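Local coordinates for periplasmic binding protein (Roseiflexus sp., PDB 5Y8B), which probably binds heme in the periplasm as the substrate-binding component of an ABC-type heme importer, at residues G13-I18 / I68-A73; A90-P95 / Q102-F107. All coordinates share one frame; numbering follows the deposited sequence.

Interaction 1 (G13-I18 / I68-A73); sequences GDITEI and IGDEAA. With MG (magnesium ion), chain B.
Two carboxylates, Asp14 from the helix and Asp70 from the strand end, are drawn together by a shared magnesium ion. Asp70 OD2 lies 2.1 Å from the metal and Asp14 OD2 a longer 2.4 Å; the two oxygens stand 3.0 Å apart, a spacing set by their binding as neighbouring ligands of one cation, whose charge probably offsets their repulsion. The side chains arrive from opposite directions with their carboxylate planes turned 54° apart. Lys104 also bonds to Asp14 OD2, and Asp94 with two waters completes the site. Asp14 gets there with CG between its backbone N and carbonyl carbon (chi1 57°), swinging its end closer to the strand. Asp70 OD1 accepts the Ala72 amide at 3.0 Å, from above the carboxylate plane, forming an Asx turn within a type I beta turn, and takes a bond from one metal-bound water. Helix 13-21 here packs against strand 66-70 of the parallel four-stranded sheet, near the cleft between the two lobes of this periplasmic binding protein, the axes of segments 13-18 and 68-70 coming within 7.8 Å. Behind the metal Ile15 supplies the apolar part: its CG1 lies 3.9 Å from the backbone C of Gly69, while its CG2 branch meets CG2 of Ile68 at 4.1 Å.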
loop_
_atom_site.group_PDB
_atom_site.type_symbol
_atom_site.label_atom_id
_atom_site.label_comp_id
_atom_site.label_asym_id
_atom_site.label_seq_id
_atom_site.Cartn_x
_atom_site.Cartn_y
_atom_site.Cartn_z
ATOM N N GLY A 13 0.644 0.603 -8.716
ATOM C CA GLY A 13 -0.524 -0.252 -8.557
ATOM C C GLY A 13 -1.789 0.442 -8.084
ATOM O O GLY A 13 -2.877 0.127 -8.562
ATOM N N ASP A 14 -1.645 1.378 -7.146
ATOM C CA ASP A 14 -2.788 2.135 -6.632
ATOM C C ASP A 14 -3.400 3.040 -7.701
ATOM O O ASP A 14 -4.631 3.109 -7.829
ATOM C CB ASP A 14 -2.434 2.906 -5.347
ATOM C CG ASP A 14 -1.256 3.863 -5.521
ATOM O OD1 ASP A 14 -0.338 3.585 -6.310
ATOM O OD2 ASP A 14 -1.224 4.899 -4.834
ATOM N N ILE A 15 -2.531 3.688 -8.486
ATOM C CA ILE A 15 -2.928 4.481 -9.658
ATOM C C ILE A 15 -3.691 3.607 -10.674
ATOM O O ILE A 15 -4.737 4.009 -11.181
ATOM C CB ILE A 15 -1.699 5.206 -10.299
ATOM C CG1 ILE A 15 -1.027 6.202 -9.315
ATOM C CG2 ILE A 15 -2.052 5.873 -11.631
ATOM C CD1 ILE A 15 -1.897 7.321 -8.754
ATOM N N THR A 16 -3.164 2.411 -10.948
ATOM C CA THR A 16 -3.825 1.434 -11.808
ATOM C C THR A 16 -5.218 1.070 -11.264
ATOM O O THR A 16 -6.211 1.147 -11.989
ATOM C CB THR A 16 -2.940 0.183 -11.997
ATOM O OG1 THR A 16 -1.734 0.562 -12.672
ATOM C CG2 THR A 16 -3.646 -0.900 -12.804
ATOM N N GLU A 17 -5.282 0.686 -9.993
ATOM C CA GLU A 17 -6.563 0.410 -9.343
ATOM C C GLU A 17 -7.606 1.553 -9.491
ATOM O O GLU A 17 -8.786 1.282 -9.775
ATOM C CB GLU A 17 -6.339 0.039 -7.877
ATOM C CG GLU A 17 -7.583 -0.538 -7.236
ATOM C CD GLU A 17 -7.390 -1.000 -5.809
ATOM O OE1 GLU A 17 -6.236 -1.122 -5.336
ATOM O OE2 GLU A 17 -8.431 -1.250 -5.166
ATOM N N ILE A 18 -7.159 2.804 -9.319
ATOM C CA ILE A 18 -8.004 3.996 -9.539
ATOM C C ILE A 18 -8.537 4.073 -10.977
ATOM O O ILE A 18 -9.729 4.375 -11.177
ATOM C CB ILE A 18 -7.277 5.318 -9.141
ATOM C CG1 ILE A 18 -7.002 5.334 -7.634
ATOM C CG2 ILE A 18 -8.116 6.555 -9.469
ATOM C CD1 ILE A 18 -5.946 6.320 -7.206
ATOM N N ILE A 68 1.169 7.982 -16.307
ATOM C CA ILE A 68 0.588 8.489 -15.075
ATOM C C ILE A 68 1.079 7.657 -13.890
ATOM O O ILE A 68 1.196 6.420 -13.993
ATOM C CB ILE A 68 -0.962 8.598 -15.197
ATOM C CG1 ILE A 68 -1.566 9.336 -13.999
ATOM C CG2 ILE A 68 -1.618 7.238 -15.473
ATOM C CD1 ILE A 68 -2.976 9.853 -14.220
ATOM N N GLY A 69 1.416 8.348 -12.795
ATOM C CA GLY A 69 1.866 7.695 -11.561
ATOM C C GLY A 69 1.825 8.589 -10.329
ATOM O O GLY A 69 1.266 9.681 -10.358
ATOM N N ASP A 70 2.401 8.112 -9.237
ATOM C CA ASP A 70 2.586 8.945 -8.052
ATOM C C ASP A 70 4.072 9.088 -7.667
ATOM O O ASP A 70 4.943 8.521 -8.328
ATOM C CB ASP A 70 1.706 8.461 -6.871
ATOM C CG ASP A 70 2.055 7.059 -6.393
ATOM O OD1 ASP A 70 3.219 6.622 -6.518
ATOM O OD2 ASP A 70 1.150 6.372 -5.858
ATOM N N GLU A 71 4.342 9.820 -6.590
ATOM C CA GLU A 71 5.711 10.056 -6.108
ATOM C C GLU A 71 6.569 8.799 -5.808
ATOM O O GLU A 71 7.787 8.911 -5.721
ATOM C CB GLU A 71 5.725 11.058 -4.934
ATOM C CG GLU A 71 5.034 10.600 -3.653
ATOM C CD GLU A 71 5.013 11.685 -2.588
ATOM O OE1 GLU A 71 3.921 12.230 -2.330
ATOM O OE2 GLU A 71 6.079 12.007 -2.011
ATOM N N ALA A 72 5.956 7.618 -5.688
ATOM C CA ALA A 72 6.738 6.383 -5.497
ATOM C C ALA A 72 7.452 5.902 -6.769
ATOM O O ALA A 72 8.445 5.188 -6.676
ATOM C CB ALA A 72 5.902 5.270 -4.887
ATOM N N ALA A 73 6.948 6.301 -7.938
ATOM C CA ALA A 73 7.537 5.955 -9.230
ATOM C C ALA A 73 8.901 6.620 -9.436
ATOM O O ALA A 73 9.065 7.809 -9.170
ATOM C CB ALA A 73 6.598 6.359 -10.348
HETATM MG MG MG B . 1.092 5.031 -4.215
HETATM O O HOH W 1 2.809 4.047 -5.282
HETATM O O HOH W 2 0.710 3.601 -2.744
#

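Interaction 2 (A90-P95 / Q102-F107). With MG (magnesium ion), chain B.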
loop_
_atom_site.group_PDB
_atom_site.type_symbol
_atom_site.label_atom_id
_atom_site.label_comp_id
_atom_site.label_asym_id
_atom_site.label_seq_id
_atom_site.Cartn_x
_atom_site.Cartn_y
_atom_site.Cartn_z
ATOM N N ALA A 90 1.934 12.638 -15.940
ATOM C CA ALA A 90 1.214 13.175 -14.787
ATOM C C ALA A 90 1.578 12.416 -13.501
ATOM O O ALA A 90 1.212 11.250 -13.328
ATOM C CB ALA A 90 -0.287 13.162 -15.054
ATOM N N ILE A 91 2.324 13.072 -12.621
ATOM C CA ILE A 91 2.757 12.462 -11.352
ATOM C C ILE A 91 2.087 13.161 -10.185
ATOM O O ILE A 91 2.222 14.379 -10.042
ATOM C CB ILE A 91 4.298 12.503 -11.164
ATOM C CG1 ILE A 91 5.027 11.747 -12.290
ATOM C CG2 ILE A 91 4.707 12.027 -9.767
ATOM C CD1 ILE A 91 4.653 10.286 -12.463
ATOM N N THR A 92 1.378 12.390 -9.359
ATOM C CA THR A 92 0.711 12.929 -8.156
ATOM C C THR A 92 1.481 12.653 -6.870
ATOM O O THR A 92 2.280 11.712 -6.805
ATOM C CB THR A 92 -0.754 12.429 -7.999
ATOM O OG1 THR A 92 -1.314 12.971 -6.805
ATOM C CG2 THR A 92 -0.864 10.898 -7.952
ATOM N N ALA A 93 1.232 13.480 -5.856
ATOM C CA ALA A 93 1.730 13.210 -4.515
ATOM C C ALA A 93 0.948 12.042 -3.909
ATOM O O ALA A 93 -0.214 11.820 -4.239
ATOM C CB ALA A 93 1.632 14.440 -3.626
ATOM N N ASP A 94 1.618 11.285 -3.051
ATOM C CA ASP A 94 0.981 10.197 -2.321
ATOM C C ASP A 94 1.428 10.271 -0.855
ATOM O O ASP A 94 2.310 9.526 -0.432
ATOM C CB ASP A 94 1.308 8.845 -2.972
ATOM C CG ASP A 94 0.367 7.735 -2.535
ATOM O OD1 ASP A 94 -0.567 7.980 -1.729
ATOM O OD2 ASP A 94 0.555 6.591 -3.011
ATOM N N PRO A 95 0.838 11.203 -0.083
ATOM C CA PRO A 95 1.277 11.376 1.304
ATOM C C PRO A 95 0.797 10.240 2.220
ATOM O O PRO A 95 -0.241 9.633 1.945
ATOM C CB PRO A 95 0.626 12.698 1.716
ATOM C CG PRO A 95 -0.583 12.819 0.847
ATOM C CD PRO A 95 -0.237 12.155 -0.451
ATOM N N GLN A 102 -8.536 9.913 -1.745
ATOM C CA GLN A 102 -9.388 10.932 -2.388
ATOM C C GLN A 102 -8.601 11.896 -3.299
ATOM O O GLN A 102 -9.071 12.252 -4.390
ATOM C CB GLN A 102 -10.274 11.670 -1.361
ATOM C CG GLN A 102 -9.555 12.686 -0.485
ATOM C CD GLN A 102 -10.279 12.996 0.814
ATOM O OE1 GLN A 102 -9.889 12.513 1.886
ATOM N NE2 GLN A 102 -11.336 13.800 0.734
ATOM N N GLN A 103 -7.401 12.277 -2.863
ATOM C CA GLN A 103 -6.506 13.140 -3.648
ATOM C C GLN A 103 -6.014 12.488 -4.953
ATOM O O GLN A 103 -6.017 13.129 -6.011
ATOM C CB GLN A 103 -5.337 13.632 -2.795
ATOM C CG GLN A 103 -5.791 14.618 -1.723
ATOM C CD GLN A 103 -4.655 15.359 -1.033
ATOM O OE1 GLN A 103 -3.806 15.962 -1.686
ATOM N NE2 GLN A 103 -4.657 15.345 0.297
ATOM N N LYS A 104 -5.632 11.213 -4.878
ATOM C CA LYS A 104 -5.191 10.473 -6.062
ATOM C C LYS A 104 -6.340 10.205 -7.049
ATOM O O LYS A 104 -6.145 10.287 -8.259
ATOM C CB LYS A 104 -4.473 9.179 -5.670
ATOM C CG LYS A 104 -3.126 9.405 -4.990
ATOM C CD LYS A 104 -2.441 8.103 -4.615
ATOM C CE LYS A 104 -3.202 7.372 -3.522
ATOM N NZ LYS A 104 -2.402 6.278 -2.916
ATOM N N ILE A 105 -7.533 9.920 -6.517
ATOM C CA ILE A 105 -8.745 9.706 -7.325
ATOM C C ILE A 105 -9.093 10.942 -8.178
ATOM O O ILE A 105 -9.382 10.814 -9.386
ATOM C CB ILE A 105 -9.946 9.195 -6.461
ATOM C CG1 ILE A 105 -9.672 7.757 -5.972
ATOM C CG2 ILE A 105 -11.259 9.230 -7.255
ATOM C CD1 ILE A 105 -10.380 7.352 -4.691
ATOM N N ARG A 106 -9.031 12.121 -7.553
ATOM C CA ARG A 106 -9.372 13.386 -8.209
ATOM C C ARG A 106 -8.337 13.783 -9.243
ATOM O O ARG A 106 -8.683 14.275 -10.320
ATOM C CB ARG A 106 -9.573 14.512 -7.173
ATOM C CG ARG A 106 -10.903 14.407 -6.443
ATOM C CD ARG A 106 -11.071 15.474 -5.368
ATOM N NE ARG A 106 -12.484 15.664 -5.040
ATOM C CZ ARG A 106 -13.064 15.289 -3.903
ATOM N NH1 ARG A 106 -12.363 14.713 -2.919
ATOM N NH2 ARG A 106 -14.361 15.507 -3.743
ATOM N N PHE A 107 -7.071 13.566 -8.904
ATOM C CA PHE A 107 -5.952 13.825 -9.811
ATOM C C PHE A 107 -6.095 12.990 -11.094
ATOM O O PHE A 107 -6.044 13.542 -12.203
ATOM C CB PHE A 107 -4.626 13.517 -9.097
ATOM C CG PHE A 107 -3.410 13.623 -9.980
ATOM C CD1 PHE A 107 -2.698 14.820 -10.065
ATOM C CD2 PHE A 107 -2.957 12.521 -10.713
ATOM C CE1 PHE A 107 -1.570 14.919 -10.871
ATOM C CE2 PHE A 107 -1.832 12.618 -11.522
ATOM C CZ PHE A 107 -1.142 13.821 -11.604
HETATM MG MG MG B . 1.092 5.031 -4.215
HETATM O O HOH W 2 0.710 3.601 -2.744
HETATM O O HOH W 1 2.809 4.047 -5.282
#
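The apolar part centres on the ring of Phe107, which lies against the strand residues Ala90 to Thr92. Thr92 CB sits over one face in a CH-pi contact, 3.4 Å from the ring centroid and 10° off the normal. At the far end of the ring, CZ touches Ala90 CB at 3.6 Å, and the backbone C of Ala90 lies at the edge, in the ring plane. With CG anti to the backbone N (chi1 174°), Phe107 extends its ring from the helix towards the start of the strand segment. With an alanine in place of Phe107, Thr92 CB would probably lose the ring face it sits on and a gap would open beside Ala90. Thr92 CG2 also lies against the ring and reaches the aliphatic stem of Lys104, 4.0 Å from its CG. In fold terms, edge strand 89-92 of the parallel sheet runs on through a short loop into helix 100-111, which turns back to cover it; the 102-107 part runs nearly antiparallel to 90-92, at 165°. The polar part lies past the strand end. Lys104, its chain bent at chi3, brings NZ to Asp94 in a salt bridge, 2.8 Å from OD1, approached from above the carboxylate plane, with a weak second bond to OD2. Besides Asp14, the carbonyl of Met246 takes a bond from this NZ. Asp94 OD2 binds the magnesium ion at 2.0 Å, so one carboxylate serves both cations. Within the strand segment, Thr92 OG1 donates to Ala93 O at 3.0 Å, tying the hydroxyl to the backbone where the chain leaves the sheet.

In the fold
Interactions 1 and 2 hold helices to neighbouring strands of one parallel sheet, 66-70 and 89-92, and their centres lie about 8 Å apart. Interaction 1 is buried throughout and small in area, with metal coordination beside a modest isoleucine packing; interaction 2 is only partly buried and larger, combining an aromatic contact at the sheet's edge with a charged pair. The magnesium ion joins them, taking carboxylates from three segments, and the lysine of interaction 2 bridges the two contacts, probably offsetting some of the negative charge gathered there. A probable hydrogen bond from Asp94 N to Glu71 OE1 ties the two post-strand loops together.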